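PDB 1JYK: CTP:phosphocholine Cytidylyltransferase from Streptococcus pneumoniae, which catalyses the transfer of a cytidylyl group from CTP to phosphocholine, yielding CDP-choline and pyrophosphate. Local coordinates for residues W156-G161 with Q167-D172; N213-N218 with L222-E227; E150-E155 with G176-G181. One frame throughout, in Å; residues are numbered along the deposited sequence.

Interaction 1 of 3, residues W156-G161 with Q167-D172; sequences WFLVYG and QDIIVD
With CG of W156 set anti to its carbonyl carbon (chi1 -76°) and CG1 of V171 placed likewise (chi1 -41°), the two side chains run side by side in the same direction, and the valine methyl comes over one face of the indole. It is a CH-pi contact: V171 CG1 lies 3.9 Å from the centroid of the five-membered ring of W156, 29° off the ring normal. I169 CG2 reaches the six-membered part of the same ring obliquely, 3.9 Å from W156 CE3.

Behind these side chains is an antiparallel beta hairpin. F157 and I170 form a hydrogen-bonded pair, in which F157 N donates to I170 O at 2.6 Å, nearly straight, and I170 N returns a bond to F157 O. L158 and I169 follow as a non-hydrogen-bonded pair, with L158 CD2 alongside I169 CG1. At V159 the regular alternation breaks into a classic beta bulge: V159 N donates to D168 O (2.9 Å), whereas V159 O accepts from Q167 N (2.7 Å), so one residue faces two. Within the bulge, D168 OD1 accepts from I169 N, met from above the carboxylate plane (2.8 Å). Past it, a water accepts from both G161 N and Q167 NE2.

L158 and I169 project from one face of the hairpin, where both meet Y144 of strand 142-149; L158 also touches V226 of strand 224-228, and I169 touches V215 of helix 213-216. Along the other edge of strand 157-160, L158 is hydrogen-bonded through its backbone to R177 of the 176-181 segment.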
loop_
_atom_site.group_PDB
_atom_site.type_symbol
_atom_site.label_atom_id
_atom_site.label_comp_id
_atom_site.label_asym_id
_atom_site.label_seq_id
_atom_site.Cartn_x
_atom_site.Cartn_y
_atom_site.Cartn_z
ATOM N N TRP A 156 -6.029 2.811 -11.019
ATOM C CA TRP A 156 -5.222 2.163 -12.047
ATOM C C TRP A 156 -5.752 0.738 -12.127
ATOM O O TRP A 156 -6.109 0.145 -11.109
ATOM C CB TRP A 156 -3.739 2.156 -11.679
ATOM C CG TRP A 156 -3.052 3.482 -11.864
ATOM C CD1 TRP A 156 -3.642 4.694 -12.127
ATOM C CD2 TRP A 156 -1.644 3.742 -11.761
ATOM N NE1 TRP A 156 -2.691 5.685 -12.184
ATOM C CE2 TRP A 156 -1.456 5.127 -11.965
ATOM C CE3 TRP A 156 -0.527 2.933 -11.509
ATOM C CZ2 TRP A 156 -0.186 5.726 -11.925
ATOM C CZ3 TRP A 156 0.736 3.531 -11.474
ATOM C CH2 TRP A 156 0.892 4.914 -11.681
ATOM N N PHE A 157 -5.803 0.186 -13.331
ATOM C CA PHE A 157 -6.346 -1.152 -13.515
ATOM C C PHE A 157 -5.360 -2.197 -13.996
ATOM O O PHE A 157 -4.363 -1.887 -14.655
ATOM C CB PHE A 157 -7.533 -1.084 -14.470
ATOM C CG PHE A 157 -8.557 -0.068 -14.077
ATOM C CD1 PHE A 157 -9.699 -0.447 -13.373
ATOM C CD2 PHE A 157 -8.368 1.274 -14.377
ATOM C CE1 PHE A 157 -10.641 0.502 -12.970
ATOM C CE2 PHE A 157 -9.298 2.231 -13.980
ATOM C CZ PHE A 157 -10.443 1.842 -13.271
ATOM N N LEU A 158 -5.667 -3.447 -13.665
ATOM C CA LEU A 158 -4.835 -4.585 -14.022
ATOM C C LEU A 158 -5.335 -5.303 -15.273
ATOM O O LEU A 158 -6.494 -5.708 -15.342
ATOM C CB LEU A 158 -4.793 -5.570 -12.846
ATOM C CG LEU A 158 -4.176 -5.030 -11.550
ATOM C CD1 LEU A 158 -4.702 -5.815 -10.355
ATOM C CD2 LEU A 158 -2.654 -5.133 -11.630
ATOM N N VAL A 159 -4.453 -5.463 -16.254
ATOM C CA VAL A 159 -4.802 -6.156 -17.491
ATOM C C VAL A 159 -4.213 -7.561 -17.415
ATOM O O VAL A 159 -2.997 -7.719 -17.317
ATOM C CB VAL A 159 -4.213 -5.432 -18.723
ATOM C CG1 VAL A 159 -4.421 -6.281 -19.975
ATOM C CG2 VAL A 159 -4.862 -4.063 -18.878
ATOM N N TYR A 160 -5.061 -8.582 -17.460
ATOM C CA TYR A 160 -4.561 -9.949 -17.374
ATOM C C TYR A 160 -5.458 -11.001 -18.021
ATOM O O TYR A 160 -6.639 -10.760 -18.280
ATOM C CB TYR A 160 -4.318 -10.322 -15.906
ATOM C CG TYR A 160 -5.556 -10.254 -15.037
ATOM C CD1 TYR A 160 -6.275 -11.408 -14.715
ATOM C CD2 TYR A 160 -5.992 -9.039 -14.507
ATOM C CE1 TYR A 160 -7.401 -11.357 -13.880
ATOM C CE2 TYR A 160 -7.115 -8.975 -13.671
ATOM C CZ TYR A 160 -7.812 -10.142 -13.361
ATOM O OH TYR A 160 -8.908 -10.090 -12.526
ATOM N N GLY A 161 -4.874 -12.175 -18.258
ATOM C CA GLY A 161 -5.596 -13.270 -18.874
ATOM C C GLY A 161 -5.837 -14.451 -17.947
ATOM O O GLY A 161 -5.936 -14.295 -16.731
ATOM N N GLN A 167 -0.329 -8.147 -17.660
ATOM C CA GLN A 167 0.205 -7.820 -18.976
ATOM C C GLN A 167 0.436 -6.326 -19.094
ATOM O O GLN A 167 1.309 -5.878 -19.831
ATOM C CB GLN A 167 -0.774 -8.269 -20.063
ATOM C CG GLN A 167 -0.896 -9.772 -20.193
ATOM C CD GLN A 167 0.449 -10.451 -20.344
ATOM O OE1 GLN A 167 1.382 -9.881 -20.907
ATOM N NE2 GLN A 167 0.561 -11.670 -19.837
ATOM N N ASP A 168 -0.358 -5.559 -18.358
ATOM C CA ASP A 168 -0.253 -4.113 -18.381
ATOM C C ASP A 168 -1.041 -3.533 -17.214
ATOM O O ASP A 168 -1.846 -4.228 -16.584
ATOM C CB ASP A 168 -0.834 -3.585 -19.695
ATOM C CG ASP A 168 -0.256 -2.243 -20.094
ATOM O OD1 ASP A 168 0.545 -1.672 -19.323
ATOM O OD2 ASP A 168 -0.609 -1.758 -21.190
ATOM N N ILE A 169 -0.789 -2.264 -16.918
ATOM C CA ILE A 169 -1.512 -1.556 -15.874
ATOM C C ILE A 169 -1.936 -0.278 -16.573
ATOM O O ILE A 169 -1.103 0.453 -17.105
ATOM C CB ILE A 169 -0.621 -1.238 -14.655
ATOM C CG1 ILE A 169 -0.342 -2.528 -13.873
ATOM C CG2 ILE A 169 -1.315 -0.215 -13.759
ATOM C CD1 ILE A 169 0.867 -2.456 -12.961
ATOM N N ILE A 170 -3.231 -0.010 -16.582
ATOM C CA ILE A 170 -3.736 1.153 -17.283
ATOM C C ILE A 170 -4.575 2.068 -16.411
ATOM O O ILE A 170 -4.961 1.702 -15.295
ATOM C CB ILE A 170 -4.583 0.707 -18.487
ATOM C CG1 ILE A 170 -5.788 -0.101 -18.003
ATOM C CG2 ILE A 170 -3.749 -0.152 -19.415
ATOM C CD1 ILE A 170 -6.803 -0.371 -19.069
ATOM N N VAL A 171 -4.863 3.258 -16.933
ATOM C CA VAL A 171 -5.666 4.231 -16.212
ATOM C C VAL A 171 -6.985 4.521 -16.931
ATOM O O VAL A 171 -7.907 5.084 -16.341
ATOM C CB VAL A 171 -4.903 5.563 -16.037
ATOM C CG1 VAL A 171 -3.444 5.290 -15.700
ATOM C CG2 VAL A 171 -5.011 6.393 -17.303
ATOM N N ASP A 172 -7.076 4.117 -18.195
ATOM C CA ASP A 172 -8.268 4.373 -19.002
ATOM C C ASP A 172 -9.487 3.470 -18.775
ATOM O O ASP A 172 -9.833 2.644 -19.633
ATOM C CB ASP A 172 -7.900 4.344 -20.491
ATOM C CG ASP A 172 -8.948 5.021 -21.368
ATOM O OD1 ASP A 172 -9.901 5.624 -20.827
ATOM O OD2 ASP A 172 -8.816 4.947 -22.608
HETATM O O HOH W 1 -1.924 -12.806 -18.568
#

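Interaction 2 of 3, residues N213-N218 with L222-E227; sequences NMVKDN and LDVYVE
A short helix, 213-216, packs through V215 against L222 and V224; after N218 the chain turns back and leads into strand 224-228 of the mixed sheet of this nucleotidyltransferase fold. Apolar contacts carry the meeting. L222 CD1 reaches the helix backbone, 3.8 Å from V215 CA and 3.9 Å from O of selenomethionine M214, while its leucine side chain crosses that of V215 at about a right angle. V215 places CG1 anti to its backbone N (chi1 180°), which lets this methyl touch both L222 CD1 (4.0 Å) and V224 CG2 (4.2 Å). Y144 of strand 142-149 touches both valines, and K192 of helix 187-201 packs on L222.

The helix segment carries polar bonds of its own. N213 O accepts from D217 N in a helical backbone bond, and N213 ND2 donates to D217 OD1 on its syn side (2.9 Å), tying N213 to D217, just past the helix, by main chain and side chain. K216 NZ lies at long salt-bridge range of D217 OD2. Where the chain leaves the helix, N218 ND2 turns back to M214 O at 3.0 Å, its hydrogen arriving from above the carbonyl plane.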
loop_
_atom_site.group_PDB
_atom_site.type_symbol
_atom_site.label_atom_id
_atom_site.label_comp_id
_atom_site.label_asym_id
_atom_site.label_seq_id
_atom_site.Cartn_x
_atom_site.Cartn_y
_atom_site.Cartn_z
ATOM N N ASN A 213 4.272 3.607 -10.299
ATOM C CA ASN A 213 4.752 3.917 -11.636
ATOM C C ASN A 213 5.874 2.986 -11.969
ATOM O O ASN A 213 6.210 2.768 -13.126
ATOM C CB ASN A 213 5.278 5.334 -11.705
ATOM C CG ASN A 213 4.217 6.311 -12.100
ATOM O OD1 ASN A 213 3.617 6.968 -11.252
ATOM N ND2 ASN A 213 3.968 6.417 -13.396
HETATM N N MSE A 214 6.467 2.392 -10.957
HETATM C CA MSE A 214 7.555 1.558 -11.330
HETATM C C MSE A 214 7.325 0.161 -11.734
HETATM O O MSE A 214 8.189 -0.490 -12.320
HETATM C CB MSE A 214 8.658 1.844 -10.375
HETATM C CG MSE A 214 9.440 2.630 -11.354
HETATM SE SE MSE A 214 10.711 3.296 -10.493
HETATM C CE MSE A 214 9.700 5.049 -10.220
ATOM N N VAL A 215 6.081 -0.242 -11.549
ATOM C CA VAL A 215 5.667 -1.530 -11.992
ATOM C C VAL A 215 4.963 -1.195 -13.312
ATOM O O VAL A 215 5.220 -1.824 -14.338
ATOM C CB VAL A 215 4.682 -2.151 -11.016
ATOM C CG1 VAL A 215 4.253 -3.527 -11.525
ATOM C CG2 VAL A 215 5.326 -2.256 -9.641
ATOM N N LYS A 216 4.102 -0.182 -13.282
ATOM C CA LYS A 216 3.350 0.218 -14.472
ATOM C C LYS A 216 4.228 0.587 -15.662
ATOM O O LYS A 216 4.001 0.117 -16.777
ATOM C CB LYS A 216 2.435 1.404 -14.161
ATOM C CG LYS A 216 1.778 2.018 -15.398
ATOM C CD LYS A 216 0.837 3.152 -15.019
ATOM C CE LYS A 216 0.115 3.718 -16.231
ATOM N NZ LYS A 216 1.029 4.515 -17.099
ATOM N N ASP A 217 5.230 1.426 -15.416
ATOM C CA ASP A 217 6.118 1.897 -16.477
ATOM C C ASP A 217 7.196 0.911 -16.928
ATOM O O ASP A 217 7.956 1.208 -17.844
ATOM C CB ASP A 217 6.762 3.222 -16.050
ATOM C CG ASP A 217 5.734 4.334 -15.833
ATOM O OD1 ASP A 217 6.044 5.309 -15.119
ATOM O OD2 ASP A 217 4.609 4.246 -16.378
ATOM N N ASN A 218 7.258 -0.258 -16.301
ATOM C CA ASN A 218 8.253 -1.271 -16.657
ATOM C C ASN A 218 7.619 -2.659 -16.630
ATOM O O ASN A 218 8.315 -3.666 -16.552
ATOM C CB ASN A 218 9.420 -1.239 -15.659
ATOM C CG ASN A 218 10.077 0.130 -15.563
ATOM O OD1 ASN A 218 10.929 0.473 -16.383
ATOM N ND2 ASN A 218 9.686 0.916 -14.559
ATOM N N LEU A 222 8.617 -7.183 -15.777
ATOM C CA LEU A 222 8.293 -7.813 -14.511
ATOM C C LEU A 222 7.237 -8.895 -14.592
ATOM O O LEU A 222 6.362 -8.866 -15.453
ATOM C CB LEU A 222 7.848 -6.743 -13.512
ATOM C CG LEU A 222 8.768 -5.525 -13.373
ATOM C CD1 LEU A 222 8.027 -4.382 -12.681
ATOM C CD2 LEU A 222 10.016 -5.922 -12.603
ATOM N N ASP A 223 7.337 -9.857 -13.682
ATOM C CA ASP A 223 6.383 -10.956 -13.599
ATOM C C ASP A 223 5.569 -10.727 -12.327
ATOM O O ASP A 223 6.064 -10.947 -11.216
ATOM C CB ASP A 223 7.108 -12.301 -13.515
ATOM C CG ASP A 223 7.835 -12.655 -14.800
ATOM O OD1 ASP A 223 7.503 -12.087 -15.862
ATOM O OD2 ASP A 223 8.744 -13.504 -14.746
ATOM N N VAL A 224 4.336 -10.266 -12.500
ATOM C CA VAL A 224 3.442 -9.998 -11.379
ATOM C C VAL A 224 2.108 -10.670 -11.662
ATOM O O VAL A 224 1.656 -10.720 -12.805
ATOM C CB VAL A 224 3.198 -8.485 -11.190
ATOM C CG1 VAL A 224 2.704 -8.213 -9.762
ATOM C CG2 VAL A 224 4.477 -7.708 -11.503
ATOM N N TYR A 225 1.475 -11.175 -10.617
ATOM C CA TYR A 225 0.215 -11.860 -10.784
ATOM C C TYR A 225 -0.907 -11.214 -10.006
ATOM O O TYR A 225 -0.669 -10.418 -9.105
ATOM C CB TYR A 225 0.387 -13.319 -10.385
ATOM C CG TYR A 225 1.380 -14.010 -11.273
ATOM C CD1 TYR A 225 2.749 -13.839 -11.083
ATOM C CD2 TYR A 225 0.953 -14.804 -12.338
ATOM C CE1 TYR A 225 3.667 -14.444 -11.930
ATOM C CE2 TYR A 225 1.863 -15.411 -13.190
ATOM C CZ TYR A 225 3.215 -15.227 -12.979
ATOM O OH TYR A 225 4.114 -15.842 -13.811
ATOM N N VAL A 226 -2.136 -11.557 -10.370
ATOM C CA VAL A 226 -3.307 -10.997 -9.725
ATOM C C VAL A 226 -4.036 -12.011 -8.851
ATOM O O VAL A 226 -4.285 -13.141 -9.272
ATOM C CB VAL A 226 -4.301 -10.447 -10.778
ATOM C CG1 VAL A 226 -5.523 -9.850 -10.097
ATOM C CG2 VAL A 226 -3.619 -9.395 -11.633
ATOM N N GLU A 227 -4.351 -11.599 -7.626
ATOM C CA GLU A 227 -5.097 -12.429 -6.696
ATOM C C GLU A 227 -6.434 -11.711 -6.577
ATOM O O GLU A 227 -6.533 -10.677 -5.924
ATOM C CB GLU A 227 -4.395 -12.481 -5.343
ATOM C CG GLU A 227 -5.179 -13.201 -4.249
ATOM C CD GLU A 227 -5.294 -14.698 -4.480
ATOM O OE1 GLU A 227 -4.422 -15.275 -5.172
ATOM O OE2 GLU A 227 -6.262 -15.297 -3.967
#

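Interaction 3 of 3, residues E150-E155 with G176-G181; sequences EDCTNE and GRILSG
I178 meets the 150-155 loop through two of its branches. Its CG2 methyl touches both E155 CB (3.8 Å) and C152 SG (4.0 Å). Its longer branch carries CD1 to the carboxylate of E155, 3.7 Å from OE2. The side chains of E155 and I178 cross obliquely; the glutamate touches the isoleucine with both its aliphatic base and its charged end.

The torsions account for this. I178 CG1 stands between the backbone N and the carbonyl carbon (chi1 62°), leaving CG2 anti to that carbon, while E155 bends at chi2 (-78°), bringing its carboxylate to the CD1 methyl. A water then donates to both E155 OE2 and L179 O, each at 2.9 Å, and bridges the two segments where they make no direct hydrogen bond.

In the fold, this is a loop that leaves strand 142-149 and packs on the segment 176-181, whose strand 176-177 pairs antiparallel with that same strand. Backbone bonds join G176 to R149 and I178 to V147 and place the isoleucine against the loop; C152, bonded through its backbone to K174, is held likewise. F157 touches both C152 and I178. Farther along, S180 OG donates to I178 O at 2.9 Å from above its carbonyl plane, and the same oxygen of I178 is also hydrogen-bonded to S146 OG.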
loop_
_atom_site.group_PDB
_atom_site.type_symbol
_atom_site.label_atom_id
_atom_site.label_comp_id
_atom_site.label_asym_id
_atom_site.label_seq_id
_atom_site.Cartn_x
_atom_site.Cartn_y
_atom_site.Cartn_z
ATOM N N GLU A 150 -16.379 -0.122 -9.634
ATOM C CA GLU A 150 -17.090 0.575 -10.704
ATOM C C GLU A 150 -17.156 2.065 -10.360
ATOM O O GLU A 150 -16.842 2.456 -9.235
ATOM C CB GLU A 150 -18.497 0.003 -10.856
ATOM C CG GLU A 150 -18.501 -1.435 -11.321
ATOM C CD GLU A 150 -19.890 -1.952 -11.631
ATOM O OE1 GLU A 150 -20.002 -2.899 -12.440
ATOM O OE2 GLU A 150 -20.866 -1.415 -11.066
ATOM N N ASP A 151 -17.556 2.891 -11.320
ATOM C CA ASP A 151 -17.641 4.334 -11.094
ATOM C C ASP A 151 -16.322 4.805 -10.511
ATOM O O ASP A 151 -16.282 5.631 -9.600
ATOM C CB ASP A 151 -18.772 4.667 -10.117
ATOM C CG ASP A 151 -20.089 4.053 -10.524
ATOM O OD1 ASP A 151 -20.510 4.268 -11.684
ATOM O OD2 ASP A 151 -20.701 3.353 -9.687
ATOM N N CYS A 152 -15.238 4.268 -11.051
ATOM C CA CYS A 152 -13.905 4.603 -10.587
ATOM C C CYS A 152 -13.475 6.010 -10.930
ATOM O O CYS A 152 -13.999 6.637 -11.847
ATOM C CB CYS A 152 -12.890 3.626 -11.171
ATOM S SG CYS A 152 -12.896 2.052 -10.360
ATOM N N THR A 153 -12.494 6.490 -10.183
ATOM C CA THR A 153 -11.956 7.814 -10.401
ATOM C C THR A 153 -10.479 7.788 -10.062
ATOM O O THR A 153 -10.098 7.521 -8.924
ATOM C CB THR A 153 -12.665 8.849 -9.515
ATOM O OG1 THR A 153 -13.821 9.346 -10.202
ATOM C CG2 THR A 153 -11.732 10.010 -9.189
ATOM N N ASN A 154 -9.649 8.041 -11.063
ATOM C CA ASN A 154 -8.209 8.069 -10.862
ATOM C C ASN A 154 -7.576 6.765 -10.382
ATOM O O ASN A 154 -6.479 6.782 -9.830
ATOM C CB ASN A 154 -7.852 9.186 -9.883
ATOM C CG ASN A 154 -8.199 10.556 -10.424
ATOM O OD1 ASN A 154 -8.643 11.436 -9.681
ATOM N ND2 ASN A 154 -7.999 10.747 -11.727
ATOM N N GLU A 155 -8.250 5.640 -10.578
ATOM C CA GLU A 155 -7.681 4.362 -10.164
ATOM C C GLU A 155 -6.847 3.815 -11.308
ATOM O O GLU A 155 -6.938 4.307 -12.431
ATOM C CB GLU A 155 -8.786 3.353 -9.843
ATOM C CG GLU A 155 -9.906 3.909 -9.004
ATOM C CD GLU A 155 -9.528 3.994 -7.552
ATOM O OE1 GLU A 155 -10.270 4.643 -6.782
ATOM O OE2 GLU A 155 -8.486 3.412 -7.178
ATOM N N GLY A 176 -13.317 -2.020 -13.221
ATOM C CA GLY A 176 -12.369 -3.103 -13.398
ATOM C C GLY A 176 -11.634 -3.477 -12.122
ATOM O O GLY A 176 -11.969 -2.997 -11.038
ATOM N N ARG A 177 -10.638 -4.350 -12.265
ATOM C CA ARG A 177 -9.809 -4.801 -11.153
ATOM C C ARG A 177 -8.725 -3.745 -10.955
ATOM O O ARG A 177 -7.849 -3.553 -11.799
ATOM C CB ARG A 177 -9.184 -6.155 -11.483
ATOM C CG ARG A 177 -10.184 -7.304 -11.497
ATOM C CD ARG A 177 -10.461 -7.770 -10.085
ATOM N NE ARG A 177 -11.553 -8.730 -10.039
ATOM C CZ ARG A 177 -11.932 -9.383 -8.946
ATOM N NH1 ARG A 177 -11.306 -9.186 -7.791
ATOM N NH2 ARG A 177 -12.938 -10.246 -9.014
ATOM N N ILE A 178 -8.790 -3.057 -9.827
ATOM C CA ILE A 178 -7.851 -1.980 -9.547
ATOM C C ILE A 178 -6.695 -2.346 -8.628
ATOM O O ILE A 178 -6.704 -3.386 -7.967
ATOM C CB ILE A 178 -8.604 -0.779 -8.905
ATOM C CG1 ILE A 178 -9.234 -1.213 -7.573
ATOM C CG2 ILE A 178 -9.708 -0.294 -9.837
ATOM C CD1 ILE A 178 -9.626 -0.075 -6.667
ATOM N N LEU A 179 -5.676 -1.492 -8.626
ATOM C CA LEU A 179 -4.545 -1.652 -7.714
ATOM C C LEU A 179 -5.273 -1.222 -6.440
ATOM O O LEU A 179 -5.759 -0.089 -6.350
ATOM C CB LEU A 179 -3.426 -0.671 -8.073
ATOM C CG LEU A 179 -2.358 -1.279 -8.983
ATOM C CD1 LEU A 179 -3.012 -1.693 -10.291
ATOM C CD2 LEU A 179 -1.241 -0.277 -9.232
ATOM N N SER A 180 -5.369 -2.128 -5.475
ATOM C CA SER A 180 -6.139 -1.864 -4.265
ATOM C C SER A 180 -5.438 -1.489 -2.965
ATOM O O SER A 180 -6.106 -1.280 -1.953
ATOM C CB SER A 180 -7.053 -3.064 -4.006
ATOM O OG SER A 180 -7.648 -3.502 -5.217
ATOM N N GLY A 181 -4.116 -1.412 -2.969
ATOM C CA GLY A 181 -3.438 -1.040 -1.740
ATOM C C GLY A 181 -2.773 -2.171 -0.985
ATOM O O GLY A 181 -2.278 -1.968 0.125
HETATM O O HOH W 2 -6.025 2.124 -8.151
#

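Along the chain, the hairpin of interaction 1 lies wholly between the two segments of interaction 3, and interaction 2 follows both. The centres of interactions 1 and 2 are about 9 Å apart and those of 1 and 3 about 10 Å, whereas 2 and 3, with centres about 16 Å apart, do not touch. The hairpin therefore mediates: W156 packs on N213 and K216 of the helix, while its carbonyl probably bonds to L179 N. Interactions 2 and 3 both reach the mixed sheet, through strands 224-228 and 176-177, each paired with strand 142-149. Backbone bonds of V224 with V166 and of L158 with R177 tie the separate two-stranded hairpin to these two strands.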